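Local atomic coordinates of beta-glucoside phosphorylase BglX (Unidentified, PDB entry 5VQE), a protein that probably cleaves beta-glucosides by phosphorolysis, as a beta-glucoside phosphorylase of glycoside hydrolase family 3. Residues S137-N142 and H370-I375; E390-V395 and T525-Y530; I471-F476 and L509-P514. One frame throughout, in Å; residues are numbered along the deposited sequence.

Interaction 1: residues S137-N142 and H370-I375; sequences SAVGVN and HAMERI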
ATOM      1  N   SER A 137       5.948  -1.360 -15.583  1.00 12.37           N
ATOM      2  CA  SER A 137       6.957  -0.886 -16.528  1.00 13.82           C
ATOM      3  C   SER A 137       6.454  -0.946 -17.963  1.00 15.42           C
ATOM      4  O   SER A 137       6.907  -0.164 -18.805  1.00 14.59           O
ATOM      5  CB  SER A 137       8.260  -1.683 -16.387  1.00 12.70           C
ATOM      6  OG  SER A 137       8.101  -3.064 -16.675  1.00 14.35           O
ATOM      7  N   ALA A 138       5.516  -1.849 -18.259  1.00 13.84           N
ATOM      8  CA  ALA A 138       4.960  -1.920 -19.608  1.00 14.60           C
ATOM      9  C   ALA A 138       4.308  -0.610 -20.024  1.00 16.06           C
ATOM     10  O   ALA A 138       4.287  -0.275 -21.216  1.00 17.27           O
ATOM     11  CB  ALA A 138       3.942  -3.054 -19.695  1.00 13.27           C
ATOM     12  N   VAL A 139       3.747   0.132 -19.070  1.00 13.43           N
ATOM     13  CA  VAL A 139       3.055   1.370 -19.385  1.00 14.09           C
ATOM     14  C   VAL A 139       3.879   2.598 -19.043  1.00 14.46           C
ATOM     15  O   VAL A 139       3.383   3.722 -19.184  1.00 13.15           O
ATOM     16  CB  VAL A 139       1.680   1.430 -18.684  1.00 13.58           C
ATOM     17  CG1 VAL A 139       0.866   0.182 -18.988  1.00 21.16           C
ATOM     18  CG2 VAL A 139       1.821   1.624 -17.180  1.00 14.79           C
ATOM     19  N   GLY A 140       5.116   2.422 -18.575  1.00 13.87           N
ATOM     20  CA  GLY A 140       6.010   3.540 -18.347  1.00 16.12           C
ATOM     21  C   GLY A 140       6.322   3.847 -16.898  1.00 17.20           C
ATOM     22  O   GLY A 140       7.134   4.742 -16.641  1.00 15.93           O
ATOM     23  N   VAL A 141       5.712   3.148 -15.944  1.00 15.39           N
ATOM     24  CA  VAL A 141       6.023   3.365 -14.539  1.00 13.16           C
ATOM     25  C   VAL A 141       7.455   2.926 -14.268  1.00 13.99           C
ATOM     26  O   VAL A 141       7.875   1.828 -14.666  1.00 11.19           O
ATOM     27  CB  VAL A 141       5.027   2.609 -13.645  1.00 12.78           C
ATOM     28  CG1 VAL A 141       5.453   2.676 -12.180  1.00 14.57           C
ATOM     29  CG2 VAL A 141       3.637   3.173 -13.810  1.00 13.57           C
ATOM     30  N   ASN A 142       8.216   3.780 -13.580  1.00 14.11           N
ATOM     31  CA  ASN A 142       9.586   3.451 -13.206  1.00 11.57           C
ATOM     32  C   ASN A 142       9.836   3.571 -11.707  1.00 12.18           C
ATOM     33  O   ASN A 142      10.991   3.479 -11.277  1.00 11.22           O
ATOM     34  CB  ASN A 142      10.583   4.320 -13.985  1.00 12.66           C
ATOM     35  CG  ASN A 142      10.317   5.809 -13.857  1.00 13.75           C
ATOM     36  OD1 ASN A 142       9.970   6.317 -12.788  1.00 11.08           O
ATOM     37  ND2 ASN A 142      10.502   6.528 -14.965  1.00 13.96           N
ATOM     38  N   HIS A 370       4.517  -4.687 -27.574  1.00 23.57           N
ATOM     39  CA  HIS A 370       4.609  -6.086 -27.168  1.00 31.99           C
ATOM     40  C   HIS A 370       4.633  -6.250 -25.649  1.00 29.48           C
ATOM     41  O   HIS A 370       4.141  -7.255 -25.121  1.00 22.96           O
ATOM     42  CB  HIS A 370       5.872  -6.671 -27.811  1.00 33.11           C
ATOM     43  CG  HIS A 370       6.089  -8.128 -27.554  1.00 35.06           C
ATOM     44  ND1 HIS A 370       5.114  -8.958 -27.046  1.00 46.27           N
ATOM     45  CD2 HIS A 370       7.180  -8.907 -27.756  1.00 44.13           C
ATOM     46  CE1 HIS A 370       5.596 -10.185 -26.939  1.00 43.65           C
ATOM     47  NE2 HIS A 370       6.847 -10.181 -27.364  1.00 47.82           N
ATOM     48  N   ALA A 371       5.193  -5.273 -24.929  1.00 25.30           N
ATOM     49  CA  ALA A 371       5.304  -5.386 -23.477  1.00 23.28           C
ATOM     50  C   ALA A 371       3.938  -5.413 -22.806  1.00 18.93           C
ATOM     51  O   ALA A 371       3.788  -5.998 -21.726  1.00 18.97           O
ATOM     52  CB  ALA A 371       6.142  -4.232 -22.926  1.00 24.19           C
ATOM     53  N   MET A 372       2.934  -4.788 -23.421  1.00 17.93           N
ATOM     54  CA  MET A 372       1.600  -4.749 -22.835  1.00 19.78           C
ATOM     55  C   MET A 372       0.999  -6.136 -22.677  1.00 19.24           C
ATOM     56  O   MET A 372       0.088  -6.311 -21.858  1.00 17.93           O
ATOM     57  CB  MET A 372       0.670  -3.895 -23.697  1.00 21.83           C
ATOM     58  CG  MET A 372       1.125  -2.464 -23.872  1.00 25.64           C
ATOM     59  SD  MET A 372       0.951  -1.527 -22.356  1.00 25.21           S
ATOM     60  CE  MET A 372      -0.798  -1.154 -22.408  1.00 22.36           C
ATOM     61  N   GLU A 373       1.472  -7.117 -23.448  1.00 23.13           N
ATOM     62  CA  GLU A 373       0.947  -8.473 -23.342  1.00 20.79           C
ATOM     63  C   GLU A 373       1.276  -9.126 -22.010  1.00 16.73           C
ATOM     64  O   GLU A 373       0.682 -10.155 -21.683  1.00 17.81           O
ATOM     65  CB  GLU A 373       1.486  -9.342 -24.485  1.00 23.82           C
ATOM     66  CG  GLU A 373       1.021  -8.881 -25.863  1.00 28.46           C
ATOM     67  CD  GLU A 373       1.553  -9.743 -26.995  1.00 36.54           C
ATOM     68  OE1 GLU A 373       1.808 -10.949 -26.774  1.00 38.38           O
ATOM     69  OE2 GLU A 373       1.719  -9.211 -28.112  1.00 39.68           O
ATOM     70  N   ARG A 374       2.203  -8.560 -21.236  1.00 16.49           N
ATOM     71  CA  ARG A 374       2.483  -9.086 -19.906  1.00 19.80           C
ATOM     72  C   ARG A 374       1.350  -8.805 -18.935  1.00 15.93           C
ATOM     73  O   ARG A 374       1.237  -9.497 -17.917  1.00 16.91           O
ATOM     74  CB  ARG A 374       3.772  -8.480 -19.349  1.00 17.61           C
ATOM     75  CG  ARG A 374       4.977  -8.650 -20.239  1.00 16.57           C
ATOM     76  CD  ARG A 374       6.255  -8.347 -19.491  1.00 18.23           C
ATOM     77  NE  ARG A 374       6.370  -6.953 -19.056  1.00 15.74           N
ATOM     78  CZ  ARG A 374       7.057  -6.003 -19.685  1.00 17.77           C
ATOM     79  NH1 ARG A 374       7.112  -4.772 -19.174  1.00 15.03           N
ATOM     80  NH2 ARG A 374       7.711  -6.270 -20.807  1.00 16.50           N
ATOM     81  N   ILE A 375       0.538  -7.787 -19.207  1.00 18.09           N
ATOM     82  CA  ILE A 375      -0.518  -7.399 -18.283  1.00 19.15           C
ATOM     83  C   ILE A 375      -1.647  -8.415 -18.366  1.00 18.02           C
ATOM     84  O   ILE A 375      -2.129  -8.740 -19.460  1.00 17.24           O
ATOM     85  CB  ILE A 375      -1.013  -5.980 -18.595  1.00 15.74           C
ATOM     86  CG1 ILE A 375       0.167  -5.000 -18.570  1.00 16.01           C
ATOM     87  CG2 ILE A 375      -2.065  -5.563 -17.590  1.00 18.41           C
ATOM     88  CD1 ILE A 375      -0.177  -3.574 -18.975  1.00 16.74           C
TER

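Interaction 2: residues E390-V395 and T525-Y530; sequences ESITLV and TYINAY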
ATOM      1  N   GLU A 390      -1.951 -21.025  -1.262  1.00 16.13           N
ATOM      2  CA  GLU A 390      -1.044 -21.128  -0.127  1.00 17.20           C
ATOM      3  C   GLU A 390      -1.421 -20.220   1.034  1.00 14.63           C
ATOM      4  O   GLU A 390      -0.943 -20.449   2.149  1.00 16.85           O
ATOM      5  CB  GLU A 390       0.390 -20.795  -0.551  1.00 15.15           C
ATOM      6  CG  GLU A 390       0.982 -21.698  -1.637  1.00 20.41           C
ATOM      7  CD  GLU A 390       1.268 -23.130  -1.168  1.00 31.40           C
ATOM      8  OE1 GLU A 390       1.412 -23.365   0.059  1.00 28.35           O
ATOM      9  OE2 GLU A 390       1.347 -24.033  -2.036  1.00 36.20           O
ATOM     10  N   SER A 391      -2.261 -19.210   0.809  1.00 14.04           N
ATOM     11  CA  SER A 391      -2.470 -18.165   1.807  1.00 14.76           C
ATOM     12  C   SER A 391      -3.655 -18.431   2.731  1.00 18.36           C
ATOM     13  O   SER A 391      -3.587 -18.115   3.928  1.00 16.13           O
ATOM     14  CB  SER A 391      -2.660 -16.811   1.117  1.00 13.02           C
ATOM     15  OG  SER A 391      -3.897 -16.747   0.433  1.00 20.87           O
ATOM     16  N   ILE A 392      -4.748 -18.995   2.213  1.00 19.46           N
ATOM     17  CA  ILE A 392      -5.988 -19.029   2.977  1.00 17.52           C
ATOM     18  C   ILE A 392      -5.772 -19.815   4.260  1.00 17.30           C
ATOM     19  O   ILE A 392      -5.194 -20.910   4.251  1.00 15.82           O
ATOM     20  CB  ILE A 392      -7.125 -19.601   2.118  1.00 16.87           C
ATOM     21  CG1 ILE A 392      -7.342 -18.696   0.906  1.00 15.62           C
ATOM     22  CG2 ILE A 392      -8.422 -19.714   2.943  1.00 16.27           C
ATOM     23  CD1 ILE A 392      -8.413 -19.171  -0.058  1.00 18.74           C
ATOM     24  N   THR A 393      -6.231 -19.250   5.378  1.00 15.72           N
ATOM     25  CA  THR A 393      -5.840 -19.705   6.708  1.00 17.75           C
ATOM     26  C   THR A 393      -7.064 -20.142   7.493  1.00 17.83           C
ATOM     27  O   THR A 393      -7.981 -19.345   7.713  1.00 14.46           O
ATOM     28  CB  THR A 393      -5.106 -18.600   7.471  1.00 15.46           C
ATOM     29  OG1 THR A 393      -4.003 -18.126   6.686  1.00 11.23           O
ATOM     30  CG2 THR A 393      -4.599 -19.120   8.804  1.00 17.12           C
ATOM     31  N   LEU A 394      -7.066 -21.401   7.929  1.00 18.57           N
ATOM     32  CA  LEU A 394      -8.076 -21.902   8.858  1.00 17.59           C
ATOM     33  C   LEU A 394      -7.674 -21.484  10.272  1.00 18.87           C
ATOM     34  O   LEU A 394      -6.734 -22.046  10.841  1.00 17.14           O
ATOM     35  CB  LEU A 394      -8.174 -23.421   8.741  1.00 18.34           C
ATOM     36  CG  LEU A 394      -9.522 -24.140   8.805  1.00 26.54           C
ATOM     37  CD1 LEU A 394      -9.328 -25.562   9.353  1.00 21.75           C
ATOM     38  CD2 LEU A 394     -10.557 -23.389   9.607  1.00 22.69           C
ATOM     39  N   VAL A 395      -8.367 -20.498  10.839  1.00 17.18           N
ATOM     40  CA  VAL A 395      -7.971 -19.918  12.128  1.00 16.75           C
ATOM     41  C   VAL A 395      -8.612 -20.655  13.289  1.00 19.81           C
ATOM     42  O   VAL A 395      -7.954 -20.984  14.280  1.00 19.43           O
ATOM     43  CB  VAL A 395      -8.338 -18.417  12.171  1.00 14.85           C
ATOM     44  CG1 VAL A 395      -7.948 -17.796  13.519  1.00 20.08           C
ATOM     45  CG2 VAL A 395      -7.688 -17.672  11.031  1.00 16.03           C
ATOM     46  N   THR A 525     -16.290 -21.345  13.535  1.00 16.18           N
ATOM     47  CA  THR A 525     -15.421 -21.639  12.399  1.00 20.35           C
ATOM     48  C   THR A 525     -15.119 -20.330  11.679  1.00 16.75           C
ATOM     49  O   THR A 525     -16.041 -19.629  11.248  1.00 14.37           O
ATOM     50  CB  THR A 525     -16.067 -22.652  11.447  1.00 18.04           C
ATOM     51  OG1 THR A 525     -16.515 -23.787  12.196  1.00 20.24           O
ATOM     52  CG2 THR A 525     -15.058 -23.127  10.407  1.00 21.62           C
ATOM     53  N   TYR A 526     -13.834 -20.001  11.562  1.00 17.48           N
ATOM     54  CA  TYR A 526     -13.396 -18.700  11.069  1.00 15.29           C
ATOM     55  C   TYR A 526     -12.181 -18.897  10.180  1.00 13.87           C
ATOM     56  O   TYR A 526     -11.242 -19.599  10.563  1.00 16.49           O
ATOM     57  CB  TYR A 526     -13.054 -17.757  12.231  1.00 15.26           C
ATOM     58  CG  TYR A 526     -12.597 -16.381  11.792  1.00 14.06           C
ATOM     59  CD1 TYR A 526     -13.501 -15.342  11.653  1.00 16.17           C
ATOM     60  CD2 TYR A 526     -11.262 -16.128  11.501  1.00 16.68           C
ATOM     61  CE1 TYR A 526     -13.091 -14.081  11.241  1.00 16.59           C
ATOM     62  CE2 TYR A 526     -10.841 -14.873  11.093  1.00 15.32           C
ATOM     63  CZ  TYR A 526     -11.760 -13.853  10.962  1.00 16.79           C
ATOM     64  OH  TYR A 526     -11.356 -12.596  10.546  1.00 16.98           O
ATOM     65  N   ILE A 527     -12.209 -18.289   8.993  1.00 16.78           N
ATOM     66  CA  ILE A 527     -11.146 -18.422   8.002  1.00 14.18           C
ATOM     67  C   ILE A 527     -10.746 -17.030   7.528  1.00 13.65           C
ATOM     68  O   ILE A 527     -11.607 -16.203   7.210  1.00 13.02           O
ATOM     69  CB  ILE A 527     -11.580 -19.293   6.804  1.00 15.02           C
ATOM     70  CG1 ILE A 527     -11.885 -20.723   7.265  1.00 19.34           C
ATOM     71  CG2 ILE A 527     -10.482 -19.344   5.736  1.00 17.77           C
ATOM     72  CD1 ILE A 527     -12.752 -21.508   6.307  1.00 18.06           C
ATOM     73  N   ASN A 528      -9.442 -16.779   7.473  1.00 12.91           N
ATOM     74  CA  ASN A 528      -8.899 -15.547   6.916  1.00 13.31           C
ATOM     75  C   ASN A 528      -8.357 -15.825   5.520  1.00 16.85           C
ATOM     76  O   ASN A 528      -7.540 -16.732   5.340  1.00 15.47           O
ATOM     77  CB  ASN A 528      -7.783 -14.993   7.801  1.00 12.19           C
ATOM     78  CG  ASN A 528      -8.296 -14.091   8.906  1.00 13.46           C
ATOM     79  OD1 ASN A 528      -9.342 -13.455   8.773  1.00 13.57           O
ATOM     80  ND2 ASN A 528      -7.541 -14.007   9.994  1.00 12.93           N
ATOM     81  N   ALA A 529      -8.802 -15.028   4.541  1.00 12.87           N
ATOM     82  CA  ALA A 529      -8.317 -15.119   3.173  1.00 12.94           C
ATOM     83  C   ALA A 529      -7.551 -13.882   2.709  1.00 17.99           C
ATOM     84  O   ALA A 529      -6.897 -13.945   1.663  1.00 12.16           O
ATOM     85  CB  ALA A 529      -9.489 -15.373   2.217  1.00 14.58           C
ATOM     86  N   TYR A 530      -7.651 -12.760   3.433  1.00 13.50           N
ATOM     87  CA  TYR A 530      -6.795 -11.578   3.283  1.00 14.99           C
ATOM     88  C   TYR A 530      -7.033 -10.767   2.012  1.00 15.46           C
ATOM     89  O   TYR A 530      -6.658  -9.589   1.954  1.00 14.14           O
ATOM     90  CB  TYR A 530      -5.314 -11.962   3.325  1.00 12.78           C
ATOM     91  CG  TYR A 530      -4.913 -12.894   4.440  1.00 13.04           C
ATOM     92  CD1 TYR A 530      -4.800 -12.443   5.746  1.00 11.59           C
ATOM     93  CD2 TYR A 530      -4.615 -14.225   4.177  1.00 14.55           C
ATOM     94  CE1 TYR A 530      -4.425 -13.292   6.767  1.00 13.85           C
ATOM     95  CE2 TYR A 530      -4.237 -15.082   5.185  1.00 15.29           C
ATOM     96  CZ  TYR A 530      -4.144 -14.613   6.481  1.00 14.73           C
ATOM     97  OH  TYR A 530      -3.765 -15.465   7.492  1.00 13.52           O
TER

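Interaction 3: residues I471-F476 and L509-P514; sequences IYYANF and LSFSNP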
ATOM      1  N   ILE A 471     -23.365 -18.515   6.039  1.00 14.10           N
ATOM      2  CA  ILE A 471     -22.006 -18.182   5.622  1.00 13.43           C
ATOM      3  C   ILE A 471     -21.879 -16.669   5.545  1.00 14.04           C
ATOM      4  O   ILE A 471     -22.717 -16.006   4.924  1.00 15.80           O
ATOM      5  CB  ILE A 471     -21.629 -18.817   4.272  1.00 16.99           C
ATOM      6  CG1 ILE A 471     -21.761 -20.342   4.349  1.00 16.71           C
ATOM      7  CG2 ILE A 471     -20.185 -18.416   3.912  1.00 14.14           C
ATOM      8  CD1 ILE A 471     -21.269 -21.079   3.105  1.00 18.81           C
ATOM      9  N   TYR A 472     -20.820 -16.129   6.158  1.00 13.32           N
ATOM     10  CA  TYR A 472     -20.514 -14.700   6.096  1.00 13.62           C
ATOM     11  C   TYR A 472     -19.364 -14.422   5.132  1.00 16.51           C
ATOM     12  O   TYR A 472     -18.319 -15.078   5.193  1.00 15.57           O
ATOM     13  CB  TYR A 472     -20.169 -14.160   7.485  1.00 13.79           C
ATOM     14  CG  TYR A 472     -21.397 -13.975   8.338  1.00 15.96           C
ATOM     15  CD1 TYR A 472     -22.014 -15.056   8.937  1.00 14.53           C
ATOM     16  CD2 TYR A 472     -21.959 -12.723   8.510  1.00 17.67           C
ATOM     17  CE1 TYR A 472     -23.149 -14.897   9.695  1.00 16.83           C
ATOM     18  CE2 TYR A 472     -23.096 -12.554   9.271  1.00 20.01           C
ATOM     19  CZ  TYR A 472     -23.684 -13.647   9.862  1.00 21.26           C
ATOM     20  OH  TYR A 472     -24.826 -13.492  10.618  1.00 25.28           O
ATOM     21  N   TYR A 473     -19.568 -13.449   4.237  1.00 14.86           N
ATOM     22  CA  TYR A 473     -18.532 -12.943   3.337  1.00 12.87           C
ATOM     23  C   TYR A 473     -18.208 -11.526   3.803  1.00 14.99           C
ATOM     24  O   TYR A 473     -18.971 -10.592   3.543  1.00 16.47           O
ATOM     25  CB  TYR A 473     -19.008 -12.967   1.888  1.00 14.90           C
ATOM     26  CG  TYR A 473     -17.926 -12.726   0.860  1.00 15.33           C
ATOM     27  CD1 TYR A 473     -17.320 -11.478   0.727  1.00 15.44           C
ATOM     28  CD2 TYR A 473     -17.522 -13.747   0.005  1.00 14.78           C
ATOM     29  CE1 TYR A 473     -16.333 -11.259  -0.220  1.00 16.09           C
ATOM     30  CE2 TYR A 473     -16.542 -13.538  -0.943  1.00 17.65           C
ATOM     31  CZ  TYR A 473     -15.945 -12.300  -1.051  1.00 17.86           C
ATOM     32  OH  TYR A 473     -14.972 -12.104  -1.999  1.00 18.63           O
ATOM     33  N   ALA A 474     -17.082 -11.370   4.494  1.00 13.69           N
ATOM     34  CA  ALA A 474     -16.691 -10.101   5.093  1.00 16.45           C
ATOM     35  C   ALA A 474     -15.552  -9.487   4.290  1.00 16.46           C
ATOM     36  O   ALA A 474     -14.496 -10.110   4.129  1.00 17.97           O
ATOM     37  CB  ALA A 474     -16.268 -10.296   6.548  1.00 17.83           C
ATOM     38  N   ASN A 475     -15.763  -8.255   3.800  1.00 14.28           N
ATOM     39  CA  ASN A 475     -14.744  -7.512   3.051  1.00 16.03           C
ATOM     40  C   ASN A 475     -14.717  -6.073   3.573  1.00 15.81           C
ATOM     41  O   ASN A 475     -15.361  -5.184   3.017  1.00 16.65           O
ATOM     42  CB  ASN A 475     -15.024  -7.551   1.549  1.00 19.00           C
ATOM     43  CG  ASN A 475     -14.015  -6.760   0.748  1.00 18.28           C
ATOM     44  OD1 ASN A 475     -12.830  -6.752   1.067  1.00 18.16           O
ATOM     45  ND2 ASN A 475     -14.479  -6.087  -0.296  1.00 22.23           N
ATOM     46  N   PHE A 476     -13.964  -5.842   4.648  1.00 16.25           N
ATOM     47  CA  PHE A 476     -13.755  -4.497   5.183  1.00 19.78           C
ATOM     48  C   PHE A 476     -12.344  -4.062   4.806  1.00 20.41           C
ATOM     49  O   PHE A 476     -11.365  -4.436   5.460  1.00 17.72           O
ATOM     50  CB  PHE A 476     -14.020  -4.465   6.683  1.00 20.74           C
ATOM     51  CG  PHE A 476     -15.486  -4.475   7.002  1.00 19.82           C
ATOM     52  CD1 PHE A 476     -16.157  -3.295   7.278  1.00 20.42           C
ATOM     53  CD2 PHE A 476     -16.209  -5.657   6.945  1.00 21.74           C
ATOM     54  CE1 PHE A 476     -17.524  -3.300   7.537  1.00 23.04           C
ATOM     55  CE2 PHE A 476     -17.578  -5.666   7.198  1.00 18.05           C
ATOM     56  CZ  PHE A 476     -18.231  -4.485   7.491  1.00 20.55           C
ATOM     57  N   LEU A 509     -16.159 -16.064   6.910  1.00 13.60           N
ATOM     58  CA  LEU A 509     -15.027 -15.902   6.006  1.00 12.32           C
ATOM     59  C   LEU A 509     -14.682 -14.422   5.905  1.00 14.59           C
ATOM     60  O   LEU A 509     -15.519 -13.619   5.477  1.00 15.59           O
ATOM     61  CB  LEU A 509     -15.357 -16.442   4.614  1.00 14.57           C
ATOM     62  CG  LEU A 509     -15.991 -17.829   4.514  1.00 15.94           C
ATOM     63  CD1 LEU A 509     -16.417 -18.091   3.078  1.00 15.63           C
ATOM     64  CD2 LEU A 509     -15.035 -18.900   5.000  1.00 18.11           C
ATOM     65  N   SER A 510     -13.454 -14.064   6.265  1.00 13.16           N
ATOM     66  CA  SER A 510     -12.939 -12.725   6.005  1.00 12.92           C
ATOM     67  C   SER A 510     -12.056 -12.752   4.765  1.00 13.51           C
ATOM     68  O   SER A 510     -11.108 -13.542   4.690  1.00 14.26           O
ATOM     69  CB  SER A 510     -12.129 -12.181   7.177  1.00 15.57           C
ATOM     70  OG  SER A 510     -11.592 -10.916   6.814  1.00 16.22           O
ATOM     71  N   PHE A 511     -12.361 -11.876   3.808  1.00 14.38           N
ATOM     72  CA  PHE A 511     -11.533 -11.686   2.627  1.00 14.25           C
ATOM     73  C   PHE A 511     -10.710 -10.402   2.707  1.00 14.88           C
ATOM     74  O   PHE A 511     -10.238  -9.897   1.683  1.00 14.17           O
ATOM     75  CB  PHE A 511     -12.406 -11.709   1.371  1.00 13.77           C
ATOM     76  CG  PHE A 511     -12.933 -13.088   1.022  1.00 17.33           C
ATOM     77  CD1 PHE A 511     -14.055 -13.605   1.660  1.00 16.41           C
ATOM     78  CD2 PHE A 511     -12.299 -13.866   0.063  1.00 16.54           C
ATOM     79  CE1 PHE A 511     -14.542 -14.872   1.341  1.00 20.01           C
ATOM     80  CE2 PHE A 511     -12.780 -15.130  -0.259  1.00 16.67           C
ATOM     81  CZ  PHE A 511     -13.908 -15.631   0.386  1.00 17.12           C
ATOM     82  N   SER A 512     -10.511  -9.874   3.914  1.00 17.15           N
ATOM     83  CA  SER A 512      -9.615  -8.742   4.093  1.00 14.72           C
ATOM     84  C   SER A 512      -9.110  -8.683   5.531  1.00 14.86           C
ATOM     85  O   SER A 512      -8.117  -9.340   5.863  1.00 13.64           O
ATOM     86  CB  SER A 512     -10.321  -7.453   3.683  1.00 16.50           C
ATOM     87  OG  SER A 512      -9.379  -6.444   3.414  1.00 17.99           O
ATOM     88  N   ASN A 513      -9.796  -7.943   6.399  1.00 13.85           N
ATOM     89  CA  ASN A 513      -9.324  -7.715   7.763  1.00 14.74           C
ATOM     90  C   ASN A 513      -9.150  -9.043   8.502  1.00 16.01           C
ATOM     91  O   ASN A 513     -10.116  -9.817   8.606  1.00 17.47           O
ATOM     92  CB  ASN A 513     -10.322  -6.818   8.498  1.00 13.36           C
ATOM     93  CG  ASN A 513      -9.843  -6.397   9.880  1.00 16.31           C
ATOM     94  OD1 ASN A 513      -8.878  -6.928  10.409  1.00 16.70           O
ATOM     95  ND2 ASN A 513     -10.547  -5.441  10.475  1.00 19.64           N
ATOM     96  N   PRO A 514      -7.957  -9.358   9.012  1.00 15.29           N
ATOM     97  CA  PRO A 514      -7.753 -10.645   9.687  1.00 13.92           C
ATOM     98  C   PRO A 514      -8.233 -10.680  11.129  1.00 14.63           C
ATOM     99  O   PRO A 514      -8.140 -11.735  11.765  1.00 13.56           O
ATOM    100  CB  PRO A 514      -6.232 -10.814   9.629  1.00 14.16           C
ATOM    101  CG  PRO A 514      -5.747  -9.394   9.736  1.00 14.95           C
ATOM    102  CD  PRO A 514      -6.702  -8.590   8.919  1.00 13.58           C
TER
HETATM  103  O   HOH W   1     -12.856  -8.087   5.953  1.00 15.38           O
HETATM  104  O   HOH W   2      -8.736  -4.956   5.623  1.00 19.72           O

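Interaction 1: residues S137-N142 and H370-I375
R374 NH1 reaches into the last turn of helix 122-138, coming within 3.2 Å of S137 OG while it donates a hydrogen bond to the carbonyl of S134, just outside the contact. S137 OG has a partner of its own in A133 O, toward which it is swung by a chi1 of 62° that sets it between the backbone N and the carbonyl carbon. The arginine thus meets the helix at its C-terminal end, where the carbonyls of the last turn offer acceptors for a positive group.

Beside this polar end, A138 points its methyl group toward the opposing turn. Its CB lies 3.6 Å from A371 O and 4.1 Å from A371 CB, and NH1 of R374 borders it as well. The helix ends here in a Schellman motif: G140, with a phi of 111°, bonds back to S137 O through its N at 3.2 Å. The helix belongs to the glycoside hydrolase family 3 TIM-barrel region, whereas 370-375 is a helical turn in the connection leading to helix 378-391.

CG1 of V139 touches both M372 SD (3.8 Å) and I375 CD1 (3.9 Å), which lie on the same side of it, the valine crossing each side chain at about a right angle. A bend at chi2 (-71°) brings the sulphur round to this side, and helix 69-82 continues the apolar patch with A69, against both V139 and I375.

Interaction 2: residues E390-V395 and T525-Y530
T393 and N528 form an antiparallel hydrogen-bonded pair, T393 N giving to N528 O at 2.8 Å and N528 N returning a bond to T393 O at 3.0 Å. A third backbone bond, V395 N to Y526 O, carries the ladder onward past the non-hydrogen-bonded pair L394 and I527, where the CA of I527 also approaches T393 O.

Side-chain hydroxyls extend the polar pattern beyond the strand end. T393 OG1, held beside its own backbone N by a chi1 of -54°, donates to S391 O at 2.8 Å, nearly in line with that carbonyl. Y530 OH also comes to OG1, 2.8 Å away. The same S391 O lies in the plane of the Y530 ring, at its edge, 3.3 Å from CE2.

Apolar contacts follow the alternation of the strands. I392 CG2 presses on I527 CG2 at a tight 3.5 Å, and L394 CD2 meets I527 CG1, on the side where M540 of helix 534-544 also packs on I527. Toward the T393 and N528 side, V395 runs alongside Y526, its CB at the ring edge 3.8 Å from CD2.

Strand 393-397, entered from helix 378-391, is one of two edge strands and runs antiparallel to the other five; flanked by helices, the six-stranded sheet is consistent with the alpha/beta sandwich domain after the barrel in family 3 enzymes. T393 OG1 and S391 O thus satisfy each other in a buried place.

Interaction 3: residues I471-F476 and L509-P514
F511 lays its ring flat against that of Y473 in an offset stack, with centroids 4.0 Å apart and planes only 10° from parallel. Followed outward, its CB first passes 3.8 Å from A474 O. A chi1 of -72° then sets CG beside the backbone N, anti to the carbonyl carbon, where it faces Y473 CZ at 3.7 Å. From CG the ring spreads over its partner: CD1 sits 3.5 Å above the plane of the tyrosine, over its centre; CE1 comes to 3.3 Å from Y473 CE2; and on the other side CD2 stays 3.8 Å from Y473 OH. CE2 lies close to both Y473 OH and Y473 CE2, and CZ at the tip near the latter. The two side chains cross at about a right angle although their ring planes are nearly parallel, and Y473 OH itself bonds to S532.

The backbones carrying the stack pair as a parallel beta ladder. L509 N bonds to Y472 O, A474 N to L509 O, and F511 N to A474 O, the last at 2.8 Å and almost straight (170°). Past the strand end, S510 OG accepts from S512 N, an ST turn, and donates to N513 O. One water accepts from F476 N at 2.8 Å and from N513 N while donating to S510 OG, which stitches the diverging chains together.

Y473 and L509 touch both helices, 429-441 and 534-544, and F511 packs on the second; F434 meets L509, M540 both L509 and F511. Strands 469-475 and 506-510 sit centrally in the sheet, between 412-419 and 525-528.

Interactions 2 and 3 are parts of one sheet: their centres lie 10 Å apart, and strands 506-510 and 525-528 are neighbours. A529 N comes 2.7 Å from S510 O, and N528 ND2 lies 2.9 Å from P514 O, both probable hydrogen bonds. Interaction 1 stands apart, its nearest atoms about 20 Å from interaction 2 and about 21 Å from interaction 3, on the barrel side. None of the residues in the three contacts lines the 2-deoxy-2-fluoroglucose pocket. Two of them connect to it by other routes: in sequence, Y145 lies three residues after 137-142; in space, N513 OD1 of interaction 3 accepts a hydrogen bond from N161 ND2, two residues before pocket residue R163.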